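Local coordinates for Iron(III) ABC transporter, periplasmic iron-compound-binding protein (PDB 5GGY) that probably binds ferric siderophores such as ferric desferal in the periplasm and delivers them to an ABC transporter for iron uptake, at residues R18-N23 / Q36-P41; D79-A84 / G95-V100; P170-L175 / I204-L209; S193-P198 / Q213-G218. All coordinates share one frame; numbering follows the deposited sequence.

Contact 1: residues R18-N23 / Q36-P41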
loop_
_atom_site.group_PDB
_atom_site.type_symbol
_atom_site.label_atom_id
_atom_site.label_comp_id
_atom_site.label_asym_id
_atom_site.label_seq_id
_atom_site.Cartn_x
_atom_site.Cartn_y
_atom_site.Cartn_z
ATOM N N ARG A 18 -27.046 -8.445 2.827
ATOM C CA ARG A 18 -26.900 -9.615 3.684
ATOM C C ARG A 18 -25.804 -10.510 3.121
ATOM O O ARG A 18 -25.985 -11.144 2.080
ATOM C CB ARG A 18 -28.214 -10.390 3.802
ATOM C CG ARG A 18 -29.360 -9.590 4.398
ATOM C CD ARG A 18 -30.578 -10.469 4.666
ATOM N NE ARG A 18 -30.844 -10.604 6.094
ATOM C CZ ARG A 18 -30.449 -11.634 6.835
ATOM N NH1 ARG A 18 -29.772 -12.629 6.282
ATOM N NH2 ARG A 18 -30.735 -11.672 8.130
ATOM N N VAL A 19 -24.668 -10.554 3.809
ATOM C CA VAL A 19 -23.509 -11.285 3.314
ATOM C C VAL A 19 -23.276 -12.585 4.071
ATOM O O VAL A 19 -23.191 -12.593 5.299
ATOM C CB VAL A 19 -22.230 -10.431 3.402
ATOM C CG1 VAL A 19 -21.018 -11.222 2.915
ATOM C CG2 VAL A 19 -22.395 -9.154 2.603
ATOM N N VAL A 20 -23.190 -13.683 3.327
ATOM C CA VAL A 20 -22.723 -14.947 3.878
ATOM C C VAL A 20 -21.292 -15.187 3.411
ATOM O O VAL A 20 -21.017 -15.221 2.213
ATOM C CB VAL A 20 -23.619 -16.132 3.461
ATOM C CG1 VAL A 20 -22.906 -17.464 3.700
ATOM C CG2 VAL A 20 -24.936 -16.092 4.215
ATOM N N VAL A 21 -20.381 -15.340 4.364
ATOM C CA VAL A 21 -18.982 -15.588 4.044
ATOM C C VAL A 21 -18.639 -17.055 4.308
ATOM O O VAL A 21 -19.178 -17.671 5.230
ATOM C CB VAL A 21 -18.052 -14.645 4.847
ATOM C CG1 VAL A 21 -17.086 -15.426 5.725
ATOM C CG2 VAL A 21 -17.300 -13.726 3.900
ATOM N N LEU A 22 -17.761 -17.621 3.484
ATOM C CA LEU A 22 -17.458 -19.047 3.571
ATOM C C LEU A 22 -16.008 -19.354 3.931
ATOM O O LEU A 22 -15.631 -20.518 4.041
ATOM C CB LEU A 22 -17.800 -19.740 2.254
ATOM C CG LEU A 22 -19.262 -19.643 1.822
ATOM C CD1 LEU A 22 -19.505 -20.540 0.630
ATOM C CD2 LEU A 22 -20.193 -20.001 2.969
ATOM N N ASN A 23 -15.195 -18.321 4.113
ATOM C CA ASN A 23 -13.806 -18.529 4.498
ATOM C C ASN A 23 -13.334 -17.478 5.497
ATOM O O ASN A 23 -13.906 -16.392 5.586
ATOM C CB ASN A 23 -12.905 -18.533 3.265
ATOM C CG ASN A 23 -11.988 -19.737 3.222
ATOM O OD1 ASN A 23 -12.318 -20.801 3.745
ATOM N ND2 ASN A 23 -10.828 -19.575 2.598
ATOM N N GLN A 36 -20.828 -6.434 8.617
ATOM C CA GLN A 36 -21.148 -7.588 9.454
ATOM C C GLN A 36 -21.907 -8.648 8.661
ATOM O O GLN A 36 -23.051 -8.430 8.258
ATOM C CB GLN A 36 -21.966 -7.170 10.679
ATOM C CG GLN A 36 -21.185 -6.408 11.730
ATOM C CD GLN A 36 -21.934 -6.300 13.045
ATOM O OE1 GLN A 36 -23.059 -6.783 13.178
ATOM N NE2 GLN A 36 -21.307 -5.667 14.028
ATOM N N PRO A 37 -21.265 -9.804 8.429
ATOM C CA PRO A 37 -21.899 -10.900 7.691
ATOM C C PRO A 37 -22.948 -11.612 8.536
ATOM O O PRO A 37 -22.820 -11.645 9.760
ATOM C CB PRO A 37 -20.726 -11.830 7.377
ATOM C CG PRO A 37 -19.785 -11.614 8.501
ATOM C CD PRO A 37 -19.907 -10.159 8.880
ATOM N N VAL A 38 -23.969 -12.170 7.894
ATOM C CA VAL A 38 -25.001 -12.900 8.618
ATOM C C VAL A 38 -24.599 -14.363 8.785
ATOM O O VAL A 38 -25.172 -15.083 9.605
ATOM C CB VAL A 38 -26.367 -12.814 7.905
ATOM C CG1 VAL A 38 -26.762 -11.361 7.685
ATOM C CG2 VAL A 38 -26.333 -13.565 6.584
ATOM N N GLY A 39 -23.605 -14.793 8.013
ATOM C CA GLY A 39 -23.138 -16.167 8.059
ATOM C C GLY A 39 -21.643 -16.301 7.833
ATOM O O GLY A 39 -21.085 -15.710 6.907
ATOM N N ALA A 40 -20.995 -17.086 8.690
ATOM C CA ALA A 40 -19.553 -17.297 8.626
ATOM C C ALA A 40 -19.214 -18.686 9.161
ATOM O O ALA A 40 -19.973 -19.241 9.956
ATOM C CB ALA A 40 -18.819 -16.214 9.412
ATOM N N PRO A 41 -18.082 -19.262 8.718
ATOM C CA PRO A 41 -17.759 -20.640 9.102
ATOM C C PRO A 41 -16.872 -20.767 10.344
ATOM O O PRO A 41 -16.032 -19.900 10.591
ATOM C CB PRO A 41 -17.021 -21.162 7.871
ATOM C CG PRO A 41 -16.291 -19.957 7.364
ATOM C CD PRO A 41 -17.158 -18.755 7.687
HETATM O O HOH W 1 -24.287 -8.912 6.221
#

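Contact 2: residues D79-A84 / G95-V100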
loop_
_atom_site.group_PDB
_atom_site.type_symbol
_atom_site.label_atom_id
_atom_site.label_comp_id
_atom_site.label_asym_id
_atom_site.label_seq_id
_atom_site.Cartn_x
_atom_site.Cartn_y
_atom_site.Cartn_z
ATOM N N ASP A 79 -27.800 -11.937 0.199
ATOM C CA ASP A 79 -27.861 -11.266 -1.089
ATOM C C ASP A 79 -26.648 -11.670 -1.924
ATOM O O ASP A 79 -26.730 -11.788 -3.147
ATOM C CB ASP A 79 -27.910 -9.746 -0.905
ATOM C CG ASP A 79 -29.090 -9.297 -0.064
ATOM O OD1 ASP A 79 -30.221 -9.741 -0.343
ATOM O OD2 ASP A 79 -28.884 -8.505 0.879
ATOM N N VAL A 80 -25.525 -11.876 -1.243
ATOM C CA VAL A 80 -24.299 -12.350 -1.873
ATOM C C VAL A 80 -23.623 -13.393 -0.999
ATOM O O VAL A 80 -23.697 -13.338 0.229
ATOM C CB VAL A 80 -23.293 -11.205 -2.141
ATOM C CG1 VAL A 80 -23.607 -10.502 -3.456
ATOM C CG2 VAL A 80 -23.263 -10.225 -0.972
ATOM N N ILE A 81 -22.973 -14.351 -1.646
ATOM C CA ILE A 81 -22.168 -15.344 -0.952
ATOM C C ILE A 81 -20.712 -15.197 -1.374
ATOM O O ILE A 81 -20.396 -15.244 -2.562
ATOM C CB ILE A 81 -22.649 -16.780 -1.239
ATOM C CG1 ILE A 81 -24.096 -16.965 -0.773
ATOM C CG2 ILE A 81 -21.732 -17.790 -0.561
ATOM C CD1 ILE A 81 -24.679 -18.326 -1.102
ATOM N N LEU A 82 -19.825 -15.004 -0.404
ATOM C CA LEU A 82 -18.410 -14.831 -0.706
ATOM C C LEU A 82 -17.657 -16.144 -0.518
ATOM O O LEU A 82 -17.650 -16.718 0.572
ATOM C CB LEU A 82 -17.801 -13.731 0.168
ATOM C CG LEU A 82 -18.554 -12.395 0.204
ATOM C CD1 LEU A 82 -17.719 -11.330 0.894
ATOM C CD2 LEU A 82 -18.969 -11.937 -1.186
ATOM N N ALA A 83 -17.034 -16.621 -1.591
ATOM C CA ALA A 83 -16.337 -17.901 -1.565
ATOM C C ALA A 83 -14.869 -17.765 -1.967
ATOM O O ALA A 83 -14.499 -16.864 -2.717
ATOM C CB ALA A 83 -17.040 -18.896 -2.473
ATOM N N ALA A 84 -14.038 -18.669 -1.460
ATOM C CA ALA A 84 -12.615 -18.668 -1.783
ATOM C C ALA A 84 -12.200 -19.982 -2.430
ATOM O O ALA A 84 -13.048 -20.775 -2.844
ATOM C CB ALA A 84 -11.783 -18.410 -0.533
ATOM N N GLY A 95 -24.427 -20.743 -6.077
ATOM C CA GLY A 95 -25.046 -19.780 -6.970
ATOM C C GLY A 95 -26.551 -19.951 -7.080
ATOM O O GLY A 95 -27.268 -19.003 -7.402
ATOM N N ARG A 96 -27.031 -21.163 -6.815
ATOM C CA ARG A 96 -28.462 -21.448 -6.858
ATOM C C ARG A 96 -29.186 -20.785 -5.690
ATOM O O ARG A 96 -30.394 -20.556 -5.744
ATOM C CB ARG A 96 -28.710 -22.956 -6.841
ATOM C CG ARG A 96 -28.174 -23.694 -8.057
ATOM C CD ARG A 96 -28.428 -25.189 -7.942
ATOM N NE ARG A 96 -28.100 -25.898 -9.176
ATOM C CZ ARG A 96 -28.970 -26.139 -10.151
ATOM N NH1 ARG A 96 -30.225 -25.726 -10.041
ATOM N NH2 ARG A 96 -28.585 -26.792 -11.239
ATOM N N ILE A 97 -28.438 -20.481 -4.636
ATOM C CA ILE A 97 -28.996 -19.851 -3.446
ATOM C C ILE A 97 -28.955 -18.332 -3.566
ATOM O O ILE A 97 -29.960 -17.653 -3.362
ATOM C CB ILE A 97 -28.235 -20.279 -2.178
ATOM C CG1 ILE A 97 -28.241 -21.802 -2.043
ATOM C CG2 ILE A 97 -28.837 -19.623 -0.944
ATOM C CD1 ILE A 97 -27.479 -22.316 -0.840
ATOM N N ALA A 98 -27.779 -17.812 -3.900
ATOM C CA ALA A 98 -27.576 -16.379 -4.054
ATOM C C ALA A 98 -26.358 -16.140 -4.941
ATOM O O ALA A 98 -25.527 -17.035 -5.096
ATOM C CB ALA A 98 -27.400 -15.713 -2.688
ATOM N N PRO A 99 -26.259 -14.943 -5.549
ATOM C CA PRO A 99 -25.075 -14.601 -6.346
ATOM C C PRO A 99 -23.776 -14.815 -5.574
ATOM O O PRO A 99 -23.704 -14.483 -4.392
ATOM C CB PRO A 99 -25.289 -13.120 -6.662
ATOM C CG PRO A 99 -26.768 -12.985 -6.721
ATOM C CD PRO A 99 -27.302 -13.905 -5.654
ATOM N N VAL A 100 -22.771 -15.375 -6.236
ATOM C CA VAL A 100 -21.518 -15.722 -5.574
ATOM C C VAL A 100 -20.342 -14.886 -6.064
ATOM O O VAL A 100 -20.083 -14.803 -7.266
ATOM C CB VAL A 100 -21.171 -17.214 -5.774
ATOM C CG1 VAL A 100 -19.845 -17.546 -5.105
ATOM C CG2 VAL A 100 -22.279 -18.095 -5.229
#

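Contact 3: residues P170-L175 / I204-L209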
loop_
_atom_site.group_PDB
_atom_site.type_symbol
_atom_site.label_atom_id
_atom_site.label_comp_id
_atom_site.label_asym_id
_atom_site.label_seq_id
_atom_site.Cartn_x
_atom_site.Cartn_y
_atom_site.Cartn_z
ATOM N N PRO A 170 5.210 -32.607 16.178
ATOM C CA PRO A 170 6.492 -32.358 16.849
ATOM C C PRO A 170 7.736 -32.666 16.013
ATOM O O PRO A 170 8.818 -32.263 16.418
ATOM C CB PRO A 170 6.416 -33.278 18.065
ATOM C CG PRO A 170 4.974 -33.339 18.372
ATOM C CD PRO A 170 4.284 -33.357 17.048
ATOM N N THR A 171 7.592 -33.343 14.877
ATOM C CA THR A 171 8.756 -33.640 14.049
ATOM C C THR A 171 8.649 -33.116 12.618
ATOM O O THR A 171 9.560 -33.298 11.824
ATOM C CB THR A 171 9.039 -35.157 14.012
ATOM O OG1 THR A 171 7.860 -35.872 13.629
ATOM C CG2 THR A 171 9.502 -35.638 15.378
ATOM N N SER A 172 7.543 -32.455 12.297
ATOM C CA SER A 172 7.348 -31.899 10.960
ATOM C C SER A 172 7.004 -30.419 11.046
ATOM O O SER A 172 6.397 -29.974 12.008
ATOM C CB SER A 172 6.248 -32.648 10.208
ATOM O OG SER A 172 6.368 -32.468 8.811
ATOM N N VAL A 173 7.392 -29.658 10.031
ATOM C CA VAL A 173 7.245 -28.204 10.054
ATOM C C VAL A 173 6.741 -27.639 8.722
ATOM O O VAL A 173 7.118 -28.113 7.657
ATOM C CB VAL A 173 8.594 -27.538 10.441
ATOM C CG1 VAL A 173 8.857 -26.285 9.628
ATOM C CG2 VAL A 173 8.631 -27.246 11.931
ATOM N N PHE A 174 5.870 -26.636 8.801
ATOM C CA PHE A 174 5.408 -25.901 7.626
ATOM C C PHE A 174 6.151 -24.584 7.472
ATOM O O PHE A 174 5.776 -23.585 8.072
ATOM C CB PHE A 174 3.904 -25.623 7.704
ATOM C CG PHE A 174 3.045 -26.835 7.495
ATOM C CD1 PHE A 174 3.148 -27.587 6.337
ATOM C CD2 PHE A 174 2.114 -27.207 8.447
ATOM C CE1 PHE A 174 2.352 -28.699 6.141
ATOM C CE2 PHE A 174 1.313 -28.314 8.256
ATOM C CZ PHE A 174 1.432 -29.063 7.105
ATOM N N LEU A 175 7.207 -24.588 6.668
ATOM C CA LEU A 175 7.962 -23.368 6.396
ATOM C C LEU A 175 7.194 -22.453 5.454
ATOM O O LEU A 175 6.686 -22.897 4.426
ATOM C CB LEU A 175 9.332 -23.691 5.793
ATOM C CG LEU A 175 10.355 -24.377 6.697
ATOM C CD1 LEU A 175 11.656 -24.604 5.942
ATOM C CD2 LEU A 175 10.600 -23.551 7.947
ATOM N N ILE A 204 3.252 -22.479 1.858
ATOM C CA ILE A 204 3.895 -23.372 2.816
ATOM C C ILE A 204 4.528 -24.596 2.157
ATOM O O ILE A 204 4.017 -25.128 1.180
ATOM C CB ILE A 204 2.903 -23.863 3.899
ATOM C CG1 ILE A 204 1.673 -24.487 3.257
ATOM C CG2 ILE A 204 2.515 -22.731 4.826
ATOM C CD1 ILE A 204 0.765 -25.191 4.227
ATOM N N VAL A 205 5.648 -25.041 2.714
ATOM C CA VAL A 205 6.249 -26.308 2.324
ATOM C C VAL A 205 6.574 -27.098 3.590
ATOM O O VAL A 205 7.007 -26.531 4.597
ATOM C CB VAL A 205 7.517 -26.112 1.458
ATOM C CG1 VAL A 205 8.606 -25.369 2.222
ATOM C CG2 VAL A 205 8.030 -27.458 0.948
ATOM N N GLN A 206 6.341 -28.404 3.550
ATOM C CA GLN A 206 6.516 -29.227 4.737
ATOM C C GLN A 206 7.933 -29.781 4.835
ATOM O O GLN A 206 8.457 -30.364 3.882
ATOM C CB GLN A 206 5.502 -30.370 4.754
ATOM C CG GLN A 206 5.464 -31.120 6.070
ATOM C CD GLN A 206 4.329 -32.117 6.145
ATOM O OE1 GLN A 206 3.482 -32.176 5.254
ATOM N NE2 GLN A 206 4.304 -32.905 7.212
ATOM N N LYS A 207 8.546 -29.592 6.000
ATOM C CA LYS A 207 9.908 -30.049 6.243
ATOM C C LYS A 207 10.010 -30.881 7.515
ATOM O O LYS A 207 9.228 -30.702 8.449
ATOM C CB LYS A 207 10.863 -28.858 6.342
ATOM C CG LYS A 207 11.024 -28.066 5.059
ATOM C CD LYS A 207 11.637 -28.919 3.965
ATOM C CE LYS A 207 11.902 -28.105 2.709
ATOM N NZ LYS A 207 12.430 -28.962 1.609
ATOM N N ARG A 208 10.978 -31.792 7.541
ATOM C CA ARG A 208 11.346 -32.480 8.770
ATOM C C ARG A 208 11.891 -31.447 9.748
ATOM O O ARG A 208 12.519 -30.473 9.330
ATOM C CB ARG A 208 12.387 -33.568 8.503
ATOM C CG ARG A 208 11.998 -34.574 7.429
ATOM C CD ARG A 208 13.123 -35.571 7.188
ATOM N NE ARG A 208 14.383 -34.904 6.873
ATOM C CZ ARG A 208 14.822 -34.675 5.640
ATOM N NH1 ARG A 208 14.106 -35.067 4.594
ATOM N NH2 ARG A 208 15.981 -34.058 5.450
ATOM N N LEU A 209 11.648 -31.647 11.040
ATOM C CA LEU A 209 12.102 -30.689 12.044
ATOM C C LEU A 209 13.622 -30.556 12.040
ATOM O O LEU A 209 14.158 -29.471 12.264
ATOM C CB LEU A 209 11.617 -31.090 13.438
ATOM C CG LEU A 209 12.045 -30.167 14.582
ATOM C CD1 LEU A 209 11.501 -28.756 14.372
ATOM C CD2 LEU A 209 11.618 -30.719 15.937
#

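Contact 4: residues S193-P198 / Q213-G218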
loop_
_atom_site.group_PDB
_atom_site.type_symbol
_atom_site.label_atom_id
_atom_site.label_comp_id
_atom_site.label_asym_id
_atom_site.label_seq_id
_atom_site.Cartn_x
_atom_site.Cartn_y
_atom_site.Cartn_z
ATOM N N SER A 193 15.289 -13.483 4.959
ATOM C CA SER A 193 14.887 -14.867 5.182
ATOM C C SER A 193 16.074 -15.742 5.568
ATOM O O SER A 193 17.107 -15.728 4.902
ATOM C CB SER A 193 14.208 -15.430 3.933
ATOM O OG SER A 193 13.167 -14.574 3.490
ATOM N N ALA A 194 15.919 -16.505 6.645
ATOM C CA ALA A 194 16.977 -17.396 7.108
ATOM C C ALA A 194 16.989 -18.681 6.292
ATOM O O ALA A 194 18.042 -19.284 6.081
ATOM C CB ALA A 194 16.806 -17.708 8.587
ATOM N N LEU A 195 15.811 -19.096 5.835
ATOM C CA LEU A 195 15.676 -20.324 5.065
ATOM C C LEU A 195 14.655 -20.139 3.947
ATOM O O LEU A 195 13.538 -20.657 4.033
ATOM C CB LEU A 195 15.268 -21.483 5.978
ATOM C CG LEU A 195 15.779 -22.878 5.611
ATOM C CD1 LEU A 195 17.298 -22.891 5.547
ATOM C CD2 LEU A 195 15.276 -23.902 6.616
ATOM N N PRO A 196 15.040 -19.400 2.892
ATOM C CA PRO A 196 14.143 -19.036 1.786
ATOM C C PRO A 196 13.588 -20.253 1.051
ATOM O O PRO A 196 14.306 -21.232 0.843
ATOM C CB PRO A 196 15.041 -18.202 0.866
ATOM C CG PRO A 196 16.430 -18.635 1.190
ATOM C CD PRO A 196 16.418 -18.937 2.657
ATOM N N GLN A 197 12.318 -20.178 0.665
ATOM C CA GLN A 197 11.635 -21.303 0.035
ATOM C C GLN A 197 10.908 -20.897 -1.245
ATOM O O GLN A 197 10.363 -19.794 -1.334
ATOM C CB GLN A 197 10.641 -21.931 1.015
ATOM C CG GLN A 197 11.275 -22.479 2.287
ATOM C CD GLN A 197 12.133 -23.706 2.033
ATOM O OE1 GLN A 197 11.871 -24.481 1.115
ATOM N NE2 GLN A 197 13.168 -23.885 2.849
ATOM N N PRO A 198 10.898 -21.796 -2.241
ATOM C CA PRO A 198 10.166 -21.578 -3.492
ATOM C C PRO A 198 8.664 -21.470 -3.253
ATOM O O PRO A 198 8.173 -22.027 -2.274
ATOM C CB PRO A 198 10.506 -22.823 -4.320
ATOM C CG PRO A 198 10.894 -23.856 -3.318
ATOM C CD PRO A 198 11.585 -23.100 -2.227
ATOM N N GLN A 213 18.135 -27.377 11.438
ATOM C CA GLN A 213 19.540 -27.319 11.831
ATOM C C GLN A 213 20.321 -26.388 10.911
ATOM O O GLN A 213 21.314 -25.787 11.319
ATOM C CB GLN A 213 20.174 -28.709 11.817
ATOM C CG GLN A 213 19.920 -29.533 13.062
ATOM C CD GLN A 213 20.617 -30.878 13.005
ATOM O OE1 GLN A 213 21.476 -31.183 13.833
ATOM N NE2 GLN A 213 20.254 -31.690 12.018
ATOM N N HIS A 214 19.859 -26.263 9.670
ATOM C CA HIS A 214 20.506 -25.393 8.694
ATOM C C HIS A 214 20.309 -23.915 9.016
ATOM O O HIS A 214 20.827 -23.048 8.313
ATOM C CB HIS A 214 19.985 -25.689 7.287
ATOM C CG HIS A 214 20.673 -26.837 6.619
ATOM N ND1 HIS A 214 19.985 -27.835 5.955
ATOM C CD2 HIS A 214 21.983 -27.149 6.501
ATOM C CE1 HIS A 214 20.843 -28.709 5.467
ATOM N NE2 HIS A 214 22.067 -28.315 5.784
ATOM N N VAL A 215 19.560 -23.629 10.076
ATOM C CA VAL A 215 19.364 -22.254 10.507
ATOM C C VAL A 215 20.364 -21.892 11.604
ATOM O O VAL A 215 20.004 -21.740 12.773
ATOM C CB VAL A 215 17.928 -22.013 11.009
ATOM C CG1 VAL A 215 17.660 -20.521 11.156
ATOM C CG2 VAL A 215 16.924 -22.634 10.048
ATOM N N GLU A 216 21.631 -21.784 11.212
ATOM C CA GLU A 216 22.664 -21.242 12.083
ATOM C C GLU A 216 22.418 -19.750 12.234
ATOM O O GLU A 216 22.696 -19.151 13.273
ATOM C CB GLU A 216 24.056 -21.500 11.503
ATOM C CG GLU A 216 24.361 -22.965 11.226
ATOM C CD GLU A 216 24.842 -23.703 12.459
ATOM O OE1 GLU A 216 25.617 -23.111 13.239
ATOM O OE2 GLU A 216 24.446 -24.872 12.652
ATOM N N GLN A 217 21.871 -19.168 11.173
ATOM C CA GLN A 217 21.681 -17.731 11.069
ATOM C C GLN A 217 20.428 -17.237 11.783
ATOM O O GLN A 217 19.313 -17.365 11.277
ATOM C CB GLN A 217 21.631 -17.329 9.592
ATOM C CG GLN A 217 20.772 -18.252 8.734
ATOM C CD GLN A 217 21.311 -18.410 7.329
ATOM O OE1 GLN A 217 21.662 -17.432 6.671
ATOM N NE2 GLN A 217 21.390 -19.652 6.863
ATOM N N GLY A 218 20.617 -16.676 12.970
ATOM C CA GLY A 218 19.567 -15.914 13.614
ATOM C C GLY A 218 18.369 -16.660 14.168
ATOM O O GLY A 218 18.507 -17.630 14.911
HETATM O O HOH W 2 20.340 -16.017 5.085
#

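Contact 1: residues R18-N23 / Q36-P41
Val-38 packs against both Arg-18 and Val-20; its CG1 lies under the guanidinium face, and its CG2 touches both Arg-18 NH1 and Val-20 CG2. The Arg-18 side chain bends at chi3 (113°) and crosses Val-38 at about a right angle. This lays one face of the guanidinium over Val-38 CG1, which sits 3.5 Å from the guanidinium plane, displaced toward its rim; the nearest atom, NH1, is 3.6 Å from CG1. Val-38 CG2 meets Val-20 CG2 at 3.7 Å. Val-20 makes that meeting by keeping CG2 beside its backbone N, with CG1 anti to it (chi1 164°). Further along, Val-21 CG1 touches both Ala-40 CB and Pro-41 CD, the latter at 3.9 Å, and the proline ring carries on to set its CG 3.4 Å from Leu-22 O. Two backbone bonds tie the segments together: Val-38 N gives to Val-19 O at 2.7 Å, and Val-21 N to Gly-39 O at 2.7 Å. The backbone of Val-20 bonds instead with Val-80 and Leu-82, so strand 19-21 is held along both edges. Leu-27 of helix 24-32 packs on Val-21 and Pro-37. Strand 19-21, this helix and strand 39-40 thus form a beta-alpha-beta crossover, the repeating element of the Rossmann-like lobes of siderophore-binding proteins, here joined by a single bridge at Val-20 and Gly-39.

Contact 2: residues D79-A84 / G95-V100
Ile-81 and Val-100 form a parallel bridge, their CA atoms 4.7 Å apart, at the point where segment 95-100 swings in from helix 91-95. The touching parts run 59° apart, so the two chains converge on the bridge rather than lying alongside throughout. One direct backbone bond joins them: Ile-81 N donates to Pro-99 O over 2.8 Å, with an N-H...O angle of 163° and the donor nearly in line with the C=O. Pro-99 has no N-H to return to Asp-79 O; instead its ring carbon CD lies 3.3 Å from that oxygen. The ladder continues through Val-101, which bonds with Ile-81 and Ala-83.

Ile-81 carries most of the side-chain contact. CG1 leaves beside the backbone N, anti to the carbonyl carbon (chi1 -61°), and CD1 continues the extended chain outward. CG1 consequently reaches Ala-98 CB at 4.0 Å, while the Ile-81 side chain crosses that of Ile-97 at about a right angle, CD1 lying 4.2 Å from Ile-97 CB. Val-100 divides its branches: CG2 faces Ile-81 CB, whereas CG1, anti to its own N, extends to Ala-83 CB at 4.1 Å. Ile-73 of helix 70-75 also packs on Ile-81, and Leu-91 on both Ala-83 and Val-100. The Asp-79 carboxylate turns the other way and accepts from Arg-18 N through OD2. With one N-H...O bond, a few C-H...O contacts and aliphatic packing, the joint combines directional registration at Ile-81 N with hydrophobic contact that is largely indifferent to exact angle.

Contact 3: residues P170-L175 / I204-L209
A side-chain hydrogen bond runs diagonally between Ser-172 and Gln-206, on neighbouring antiparallel strands. Gln-206 NE2 donates to Ser-172 OG at 2.6 Å, almost straight at 167°, and the hydroxyl lies in the amide plane. The glutamine achieves this with CG anti to its N and an extended chain, while the serine holds OG anti to its own N. Next along the same face, Gln-206 CB approaches Phe-174 CE1 at 3.8 Å, ring and amide planes being 56° apart; Ile-204 CD1 covers one face of the ring. The backbone supplies the other bonds. Val-173 and Lys-207 form a hydrogen-bonded pair, each N giving to the partner's O at 2.6 Å, and Leu-175 and Val-205 repeat the exchange, with Val-205 N 2.9 Å from Leu-175 O. Beyond the strand, Leu-209 N still satisfies Thr-171 O at 2.8 Å, though it approaches from 48° above the carbonyl plane. Phe-174 spends its backbone bonding capacity on the other side, with Arg-166. On the opposite face, Leu-175 CD1 rests against the aliphatic Lys-207 CG at 3.6 Å, and Val-173 reaches Leu-209. The poorly ordered Arg-208 is modelled in a salt bridge with Glu-211. Strand 204-208 is thereby added to strand 172-176, itself antiparallel to 161-167, as the antiparallel extension of the mixed beta-sheet in this lobe.

Contact 4: residues S193-P198 / Q213-G218
Ala-194 is the first residue of its segment to meet Val-215 and Gln-217, immediately after Ser-193, whose hydroxyl is bonded to Gln-183. Its CB faces two partners, 3.9 Å from Val-215 CG1 and 3.7 Å from Gln-217 O. Gln-217 also brings CG to within 4.0 Å of the Ala-194 CB; its CG stands between its backbone N and carbonyl carbon (chi1 44°), and the chain then bends at chi2. The amide ends near Ala-194 O without a bonding angle, and because the residue is poorly ordered, the water placed between its OE1 and Ser-193 O is a doubtful bridge. Both segments are connections of the lobe's mixed beta-sheet: one leaves strand 192-193, the other enters strand 219-223, and both strands run parallel to 161-167, whose Val-163 touches Ala-194 and Leu-195. At Leu-195 the contact passes to the second branch of Val-215. With CG1 anti to its N (chi1 -167°), Val-215 offers that methyl to Ala-194 and leaves CG2 to meet Leu-195 CD2 at 4.0 Å. The other leucine methyl, CD1, comes 4.3 Å from His-214 CB, touching the base of that side chain while the imidazole extends away. Phe-243 of helix 242-245 packs on Val-215 as well. Gln-197 then folds back on its own segment, where NE2 gives a weak bond to Leu-195 O at 3.5 Å, and it also packs on Leu-175.

In the fold
The four contacts divide into two groups in separate parts of the fold. Contacts 1 and 2, with centres about 10 Å apart, meet at neighbouring strands 19-21 and 80-83 of one parallel sheet; contact 1 is mostly buried, contact 2 only partly, toward outer strand 100-102. Contacts 3 and 4 belong to the mixed sheet and touch where Leu-175 packs on Leu-195 and Gln-197; both are partly buried, with exposed residues at their margins. Chemistry follows position: contact 3 is a four-pair antiparallel ladder with polar and apolar side chains, contacts 1 and 2 each have one bridge, with mainly aliphatic packing and, in contact 1, a guanidinium laid on a valine, and contact 4 joins loops by apolar touches.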